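Local coordinates for protein putative protease (Parabacteroides distasonis ATCC 8503, PDB 3KD4) that is of unknown function but is probably an exported bacterial protein and possibly a protease, with no activity established, at residues Gly44-Tyr50 with Lys97-His103; Glu24-Glu30 with Ile112-Ile118. All coordinates share one frame; numbering follows the deposited sequence.

Contact 1. Residues Gly44-Tyr50 with Lys97-His103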
loop_
_atom_site.group_PDB
_atom_site.type_symbol
_atom_site.label_atom_id
_atom_site.label_comp_id
_atom_site.label_asym_id
_atom_site.label_seq_id
_atom_site.Cartn_x
_atom_site.Cartn_y
_atom_site.Cartn_z
ATOM N N GLY A 44 13.531 -13.332 15.177
ATOM C CA GLY A 44 13.489 -14.549 15.981
ATOM C C GLY A 44 12.490 -15.595 15.485
ATOM O O GLY A 44 12.489 -16.726 15.983
ATOM N N GLU A 45 11.615 -15.197 14.555
ATOM C CA GLU A 45 10.613 -16.095 13.988
ATOM C C GLU A 45 10.542 -16.001 12.485
ATOM O O GLU A 45 10.940 -15.022 11.908
ATOM C CB GLU A 45 9.211 -15.765 14.516
ATOM C CG GLU A 45 9.002 -16.020 15.992
ATOM C CD GLU A 45 9.524 -14.893 16.855
ATOM O OE1 GLU A 45 9.333 -13.726 16.473
ATOM O OE2 GLU A 45 10.125 -15.191 17.911
ATOM N N SER A 46 10.003 -17.051 11.879
ATOM C CA SER A 46 9.571 -17.021 10.510
ATOM C C SER A 46 8.050 -17.244 10.469
ATOM O O SER A 46 7.482 -17.968 11.319
ATOM C CB SER A 46 10.349 -18.056 9.700
ATOM O OG SER A 46 11.709 -17.670 9.544
ATOM N N PHE A 47 7.399 -16.630 9.486
ATOM C CA PHE A 47 5.935 -16.668 9.342
ATOM C C PHE A 47 5.585 -17.148 7.970
ATOM O O PHE A 47 6.020 -16.557 7.008
ATOM C CB PHE A 47 5.373 -15.258 9.547
ATOM C CG PHE A 47 5.818 -14.636 10.817
ATOM C CD1 PHE A 47 5.111 -14.853 11.984
ATOM C CD2 PHE A 47 6.966 -13.876 10.863
ATOM C CE1 PHE A 47 5.532 -14.274 13.166
ATOM C CE2 PHE A 47 7.383 -13.302 12.056
ATOM C CZ PHE A 47 6.677 -13.510 13.188
ATOM N N ILE A 48 4.823 -18.231 7.872
ATOM C CA ILE A 48 4.480 -18.799 6.558
ATOM C C ILE A 48 2.978 -18.977 6.414
ATOM O O ILE A 48 2.402 -19.813 7.077
ATOM C CB ILE A 48 5.139 -20.193 6.329
ATOM C CG1 ILE A 48 6.659 -20.154 6.553
ATOM C CG2 ILE A 48 4.783 -20.724 4.887
ATOM C CD1 ILE A 48 7.299 -21.543 6.923
ATOM N N VAL A 49 2.375 -18.213 5.513
ATOM C CA VAL A 49 0.923 -18.217 5.344
ATOM C C VAL A 49 0.495 -19.140 4.200
ATOM O O VAL A 49 1.111 -19.146 3.153
ATOM C CB VAL A 49 0.440 -16.764 5.102
ATOM C CG1 VAL A 49 -1.067 -16.727 4.823
ATOM C CG2 VAL A 49 0.761 -15.870 6.371
ATOM N N TYR A 50 -0.547 -19.947 4.392
ATOM C CA TYR A 50 -1.042 -20.774 3.305
ATOM C C TYR A 50 -2.480 -21.154 3.513
ATOM O O TYR A 50 -3.039 -20.987 4.610
ATOM C CB TYR A 50 -0.175 -22.024 3.108
ATOM C CG TYR A 50 -0.193 -22.973 4.285
ATOM C CD1 TYR A 50 0.487 -22.683 5.463
ATOM C CD2 TYR A 50 -0.880 -24.173 4.210
ATOM C CE1 TYR A 50 0.444 -23.581 6.569
ATOM C CE2 TYR A 50 -0.907 -25.067 5.278
ATOM C CZ TYR A 50 -0.278 -24.755 6.451
ATOM O OH TYR A 50 -0.328 -25.689 7.469
ATOM N N LYS A 97 -4.114 -20.571 7.376
ATOM C CA LYS A 97 -3.056 -20.865 8.341
ATOM C C LYS A 97 -1.818 -20.036 8.176
ATOM O O LYS A 97 -1.407 -19.677 7.047
ATOM C CB LYS A 97 -2.642 -22.310 8.279
ATOM C CG LYS A 97 -3.743 -23.274 8.604
ATOM C CD LYS A 97 -3.981 -23.396 10.053
ATOM C CE LYS A 97 -5.264 -24.200 10.368
ATOM N NZ LYS A 97 -5.467 -24.221 11.858
ATOM N N GLU A 98 -1.215 -19.738 9.323
ATOM C CA GLU A 98 0.102 -19.137 9.394
ATOM C C GLU A 98 0.933 -19.977 10.334
ATOM O O GLU A 98 0.615 -20.067 11.519
ATOM C CB GLU A 98 -0.002 -17.703 9.902
ATOM C CG GLU A 98 1.327 -17.016 10.196
ATOM C CD GLU A 98 1.168 -15.535 10.403
ATOM O OE1 GLU A 98 0.038 -15.040 10.412
ATOM O OE2 GLU A 98 2.167 -14.837 10.546
HETATM N N MSE A 99 1.997 -20.579 9.792
HETATM C CA MSE A 99 2.945 -21.339 10.578
HETATM C C MSE A 99 3.980 -20.345 11.109
HETATM O O MSE A 99 4.598 -19.618 10.314
HETATM C CB MSE A 99 3.686 -22.378 9.718
HETATM C CG MSE A 99 4.856 -23.039 10.468
HETATM SE SE MSE A 99 4.246 -24.105 11.880
HETATM C CE MSE A 99 3.599 -25.668 10.895
ATOM N N VAL A 100 4.158 -20.331 12.427
ATOM C CA VAL A 100 5.194 -19.515 13.068
ATOM C C VAL A 100 6.303 -20.472 13.496
ATOM O O VAL A 100 6.077 -21.413 14.265
ATOM C CB VAL A 100 4.637 -18.757 14.289
ATOM C CG1 VAL A 100 5.763 -17.932 15.002
ATOM C CG2 VAL A 100 3.434 -17.861 13.841
ATOM N N VAL A 101 7.490 -20.279 12.935
ATOM C CA VAL A 101 8.674 -21.048 13.292
ATOM C C VAL A 101 9.476 -20.202 14.288
ATOM O O VAL A 101 9.949 -19.124 13.930
ATOM C CB VAL A 101 9.518 -21.329 12.057
ATOM C CG1 VAL A 101 10.697 -22.232 12.391
ATOM C CG2 VAL A 101 8.648 -21.962 10.930
ATOM N N VAL A 102 9.634 -20.680 15.515
ATOM C CA VAL A 102 10.424 -19.951 16.522
ATOM C C VAL A 102 11.850 -20.468 16.443
ATOM O O VAL A 102 12.112 -21.643 16.687
ATOM C CB VAL A 102 9.870 -20.131 17.950
ATOM C CG1 VAL A 102 10.830 -19.474 19.004
ATOM C CG2 VAL A 102 8.441 -19.548 18.055
ATOM N N HIS A 103 12.763 -19.601 16.041
ATOM C CA HIS A 103 14.137 -20.012 15.842
ATOM C C HIS A 103 14.830 -20.163 17.171
ATOM O O HIS A 103 14.870 -19.213 17.975
ATOM C CB HIS A 103 14.835 -18.999 14.964
ATOM C CG HIS A 103 14.217 -18.914 13.616
ATOM N ND1 HIS A 103 14.024 -20.030 12.847
ATOM C CD2 HIS A 103 13.672 -17.878 12.932
ATOM C CE1 HIS A 103 13.436 -19.683 11.718
ATOM N NE2 HIS A 103 13.191 -18.386 11.756
HETATM O O HOH W 1 13.446 -17.009 18.487
#
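Ser46 and His103 join side chains near one end of an antiparallel strand pair, 45-50 against 97-102, in the small three-stranded sheet of the DUF3857 region. The N-to-C directions of the two segments differ by 162°. Hydrogen-bonded pairs Ser46-Val101, Ile48-Met99 and Tyr50-Lys97, each closed by two backbone bonds, alternate with the non-hydrogen-bonded pairs Glu45-Val102, Phe47-Val100 and Val49-Glu98. Beyond them His103 N donates to Gly44 O, and one water donates to both Gly44 O and His103 O.

The His103 side chain runs back along the opposite segment. Its CB lies 3.4 Å from Gly44 O; CG, beside the backbone N and anti to the carbonyl carbon (chi1 -62°), directs the ring toward Ser46, and CD2 passes Gly44 O at 3.5 Å. CE1 lies 3.4 Å from Ser46 OG. At the tip, NE2 and Ser46 OG form a 2.8 Å hydrogen bond, with the hydroxyl in the ring plane at its edge and either partner able to donate. Val101 O lies over the centre of one ring face, so polar groups meet the imidazole from two directions.

At the other end Lys97 CB sits over one face of Tyr50, 4.1 Å from the ring centroid, a CH-pi contact displaced toward the rim. The Tyr50 hydroxyl is hydrogen-bonded to Glu81 of strand 79-82, the third strand of the sheet.

Phe47, Val49, Glu98 and Val100 share the other face. Val100 CG2 stands 3.9 Å from Phe47 CD1, the two side chains pointing the same way. The extended Glu98 chain lays its CG 4.0 Å from Val49 CG2, and its carboxylate plane is turned 74° from the Phe47 ring. Glu98 OE1 is hydrogen-bonded to a glycerol, while Glu98 OE2 comes to 3.3 Å from Phe47 CD1.

Contact 2. Residues Glu24-Glu30 with Ile112-Ile118. With PO4 (phosphate ion), chain C.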
loop_
_atom_site.group_PDB
_atom_site.type_symbol
_atom_site.label_atom_id
_atom_site.label_comp_id
_atom_site.label_asym_id
_atom_site.label_seq_id
_atom_site.Cartn_x
_atom_site.Cartn_y
_atom_site.Cartn_z
ATOM N N GLU A 24 4.477 -25.594 -7.092
ATOM C CA GLU A 24 5.293 -25.628 -5.909
ATOM C C GLU A 24 5.975 -24.296 -5.807
ATOM O O GLU A 24 6.426 -23.712 -6.832
ATOM C CB GLU A 24 6.301 -26.785 -5.942
ATOM C CG GLU A 24 7.269 -26.762 -4.739
ATOM C CD GLU A 24 8.206 -27.998 -4.614
ATOM O OE1 GLU A 24 8.205 -28.813 -5.532
ATOM O OE2 GLU A 24 8.961 -28.092 -3.610
ATOM N N TYR A 25 6.032 -23.788 -4.585
ATOM C CA TYR A 25 6.905 -22.678 -4.229
ATOM C C TYR A 25 7.884 -23.154 -3.133
ATOM O O TYR A 25 7.469 -23.681 -2.102
ATOM C CB TYR A 25 6.080 -21.478 -3.735
ATOM C CG TYR A 25 6.921 -20.389 -3.073
ATOM C CD1 TYR A 25 7.815 -19.639 -3.816
ATOM C CD2 TYR A 25 6.825 -20.113 -1.692
ATOM C CE1 TYR A 25 8.582 -18.636 -3.231
ATOM C CE2 TYR A 25 7.608 -19.085 -1.092
ATOM C CZ TYR A 25 8.479 -18.369 -1.872
ATOM O OH TYR A 25 9.259 -17.360 -1.355
ATOM N N ARG A 26 9.168 -23.038 -3.380
ATOM C CA ARG A 26 10.182 -23.481 -2.429
ATOM C C ARG A 26 11.067 -22.302 -2.068
ATOM O O ARG A 26 11.559 -21.584 -2.954
ATOM C CB ARG A 26 11.022 -24.624 -2.965
ATOM C CG ARG A 26 12.051 -25.159 -1.944
ATOM C CD ARG A 26 12.611 -26.511 -2.344
ATOM N NE ARG A 26 13.544 -27.006 -1.293
ATOM C CZ ARG A 26 14.090 -28.211 -1.312
ATOM N NH1 ARG A 26 13.789 -29.063 -2.288
ATOM N NH2 ARG A 26 14.904 -28.580 -0.350
ATOM N N SER A 27 11.209 -22.073 -0.767
ATOM C CA SER A 27 11.939 -20.908 -0.259
ATOM C C SER A 27 12.978 -21.371 0.710
ATOM O O SER A 27 12.620 -22.051 1.668
ATOM C CB SER A 27 10.996 -19.936 0.484
ATOM O OG SER A 27 11.733 -18.966 1.223
ATOM N N SER A 28 14.258 -21.063 0.447
ATOM C CA SER A 28 15.298 -21.311 1.472
ATOM C C SER A 28 16.055 -20.066 1.760
ATOM O O SER A 28 16.205 -19.164 0.893
ATOM C CB SER A 28 16.302 -22.429 1.132
ATOM O OG SER A 28 16.980 -22.072 -0.016
HETATM N N MSE A 29 16.531 -19.999 2.985
HETATM C CA MSE A 29 17.268 -18.843 3.430
HETATM C C MSE A 29 18.302 -19.203 4.487
HETATM O O MSE A 29 18.194 -20.228 5.149
HETATM C CB MSE A 29 16.338 -17.716 3.905
HETATM C CG MSE A 29 15.464 -18.001 5.106
HETATM SE SE MSE A 29 16.478 -17.913 6.769
HETATM C CE MSE A 29 15.034 -17.425 8.014
ATOM N N GLU A 30 19.311 -18.350 4.553
ATOM C CA GLU A 30 20.329 -18.322 5.570
ATOM C C GLU A 30 20.358 -16.872 6.052
ATOM O O GLU A 30 20.591 -15.926 5.247
ATOM C CB GLU A 30 21.663 -18.732 4.990
ATOM C CG GLU A 30 21.623 -20.120 4.446
ATOM C CD GLU A 30 22.955 -20.573 3.849
ATOM O OE1 GLU A 30 24.000 -19.894 4.032
ATOM O OE2 GLU A 30 22.926 -21.615 3.186
ATOM N N ILE A 112 20.453 -18.639 10.964
ATOM C CA ILE A 112 19.200 -19.376 10.816
ATOM C C ILE A 112 19.132 -19.975 9.438
ATOM O O ILE A 112 19.281 -19.249 8.455
ATOM C CB ILE A 112 17.971 -18.419 10.959
ATOM C CG1 ILE A 112 17.895 -17.849 12.373
ATOM C CG2 ILE A 112 16.654 -19.126 10.548
ATOM C CD1 ILE A 112 16.989 -16.530 12.496
ATOM N N TYR A 113 18.832 -21.271 9.365
ATOM C CA TYR A 113 18.586 -21.967 8.090
ATOM C C TYR A 113 17.145 -22.428 8.055
ATOM O O TYR A 113 16.684 -23.137 8.958
ATOM C CB TYR A 113 19.468 -23.208 7.997
ATOM C CG TYR A 113 20.890 -22.949 7.647
ATOM C CD1 TYR A 113 21.749 -22.367 8.555
ATOM C CD2 TYR A 113 21.397 -23.325 6.396
ATOM C CE1 TYR A 113 23.072 -22.120 8.253
ATOM C CE2 TYR A 113 22.763 -23.086 6.077
ATOM C CZ TYR A 113 23.579 -22.491 7.027
ATOM O OH TYR A 113 24.915 -22.231 6.752
ATOM N N LEU A 114 16.427 -22.045 7.020
ATOM C CA LEU A 114 15.053 -22.510 6.831
ATOM C C LEU A 114 14.797 -22.751 5.352
ATOM O O LEU A 114 14.978 -21.855 4.523
ATOM C CB LEU A 114 14.050 -21.458 7.342
ATOM C CG LEU A 114 12.557 -21.769 7.228
ATOM C CD1 LEU A 114 12.186 -23.059 8.027
ATOM C CD2 LEU A 114 11.670 -20.547 7.668
ATOM N N ASP A 115 14.249 -23.910 5.054
ATOM C CA ASP A 115 13.992 -24.362 3.689
ATOM C C ASP A 115 12.638 -25.044 3.718
ATOM O O ASP A 115 12.449 -26.019 4.467
ATOM C CB ASP A 115 15.099 -25.325 3.284
ATOM C CG ASP A 115 14.969 -25.813 1.831
ATOM O OD1 ASP A 115 13.975 -25.480 1.159
ATOM O OD2 ASP A 115 15.852 -26.579 1.387
ATOM N N TYR A 116 11.664 -24.479 3.004
ATOM C CA TYR A 116 10.320 -25.048 2.967
ATOM C C TYR A 116 9.694 -24.931 1.599
ATOM O O TYR A 116 10.103 -24.076 0.781
ATOM C CB TYR A 116 9.393 -24.388 3.999
ATOM C CG TYR A 116 9.015 -22.970 3.687
ATOM C CD1 TYR A 116 9.782 -21.912 4.138
ATOM C CD2 TYR A 116 7.882 -22.684 2.924
ATOM C CE1 TYR A 116 9.440 -20.584 3.843
ATOM C CE2 TYR A 116 7.526 -21.371 2.630
ATOM C CZ TYR A 116 8.312 -20.329 3.081
ATOM O OH TYR A 116 7.929 -19.043 2.775
ATOM N N SER A 117 8.664 -25.743 1.380
ATOM C CA SER A 117 7.826 -25.637 0.197
ATOM C C SER A 117 6.373 -25.485 0.562
ATOM O O SER A 117 5.888 -26.065 1.555
ATOM C CB SER A 117 7.925 -26.866 -0.694
ATOM O OG SER A 117 9.229 -27.048 -1.219
ATOM N N ILE A 118 5.668 -24.770 -0.295
ATOM C CA ILE A 118 4.221 -24.747 -0.318
ATOM C C ILE A 118 3.814 -25.439 -1.631
ATOM O O ILE A 118 4.210 -25.012 -2.718
ATOM C CB ILE A 118 3.692 -23.317 -0.274
ATOM C CG1 ILE A 118 4.109 -22.668 1.061
ATOM C CG2 ILE A 118 2.155 -23.329 -0.489
ATOM C CD1 ILE A 118 3.804 -21.151 1.149
HETATM P P PO4 C . 26.210 -22.558 3.272
HETATM O O1 PO4 C . 27.525 -22.992 2.685
HETATM O O2 PO4 C . 25.920 -23.246 4.614
HETATM O O3 PO4 C . 26.272 -21.049 3.445
HETATM O O4 PO4 C . 25.135 -22.788 2.231
HETATM O O HOH W 2 12.857 -19.960 3.962
HETATM O O HOH W 3 9.902 -17.059 2.164
#
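Arg26 grips Asp115 side-on in a bidentate salt bridge across a diagonal of two antiparallel strands. Arg26 NE donates to the syn lone pair of Asp115 OD1 at 2.9 Å, and Arg26 NH2 meets Asp115 OD2 at 2.8 Å, likewise on the syn side but 31° out of the carboxylate plane. Both oxygens stay near the guanidinium plane. The Arg26 chain is extended from a CG anti to the backbone N (chi1 -177°), which carries it past Ser117 OG, 3.5 Å from Arg26 CG. That hydroxyl donates to the anti lone pair of Glu24 OE2 at 2.6 Å and is also hydrogen-bonded to His60. Glycerol is hydrogen-bonded to both Glu24 oxygens and Arg26 NH1. Replacing Arg26 with an alanine would probably leave the Asp115 carboxylate without its two-point partner and free to turn.

On the same face Glu30 CG rests over the Tyr113 ring, 3.9 Å from its centroid. Tyr113 OH donates to phosphate O2 at 2.6 Å, the oxygen lying at the ring edge; ion and glycerol probably came from the crystallisation liquor. Tyr63 stacks on the Tyr113 ring.

The opposite face carries Ser27 and Tyr116, a hydrogen-bonded pair. Ser27 CB packs over one face of the Tyr116 ring, 4.1 Å from the centroid, and a water joins Ser27 OG to Tyr116 OH. A second water reaches Ser27 OG and donates to Leu114 O. The edge of the Tyr25 ring faces Tyr116 OH, with Tyr25 CE2 3.9 Å from it.

In the eight-stranded mixed sheet, strand 6-17 bonds through its backbone to the far edge of strand 23-33, while strand 55-65 flanks strand 111-120 on its other side; strand 45-50 packs over the face bearing Leu114, Tyr116 and Ile118.

How the contacts relate
Contact 1 belongs to the small sheet and contact 2 to the large one, and the two sheets lie face to face with the contact centres 12 Å apart. Ser46 OG approaches Leu114 CD2 to 3.4 Å, Ile48 CG2 approaches Tyr116 CE2 to 3.6 Å, and His103 CE1 lies 3.5 Å from Ile112 CG2. Both segments of contact 1 lie in the chain between those of contact 2, so contact 1 is nested in the loop that contact 2 closes; strand 97-102 leads on to strand 111-120. No active site is assigned to either pairing. The phosphate at Tyr113 and the glycerol at Glu98 sit on the faces turned away from this interface.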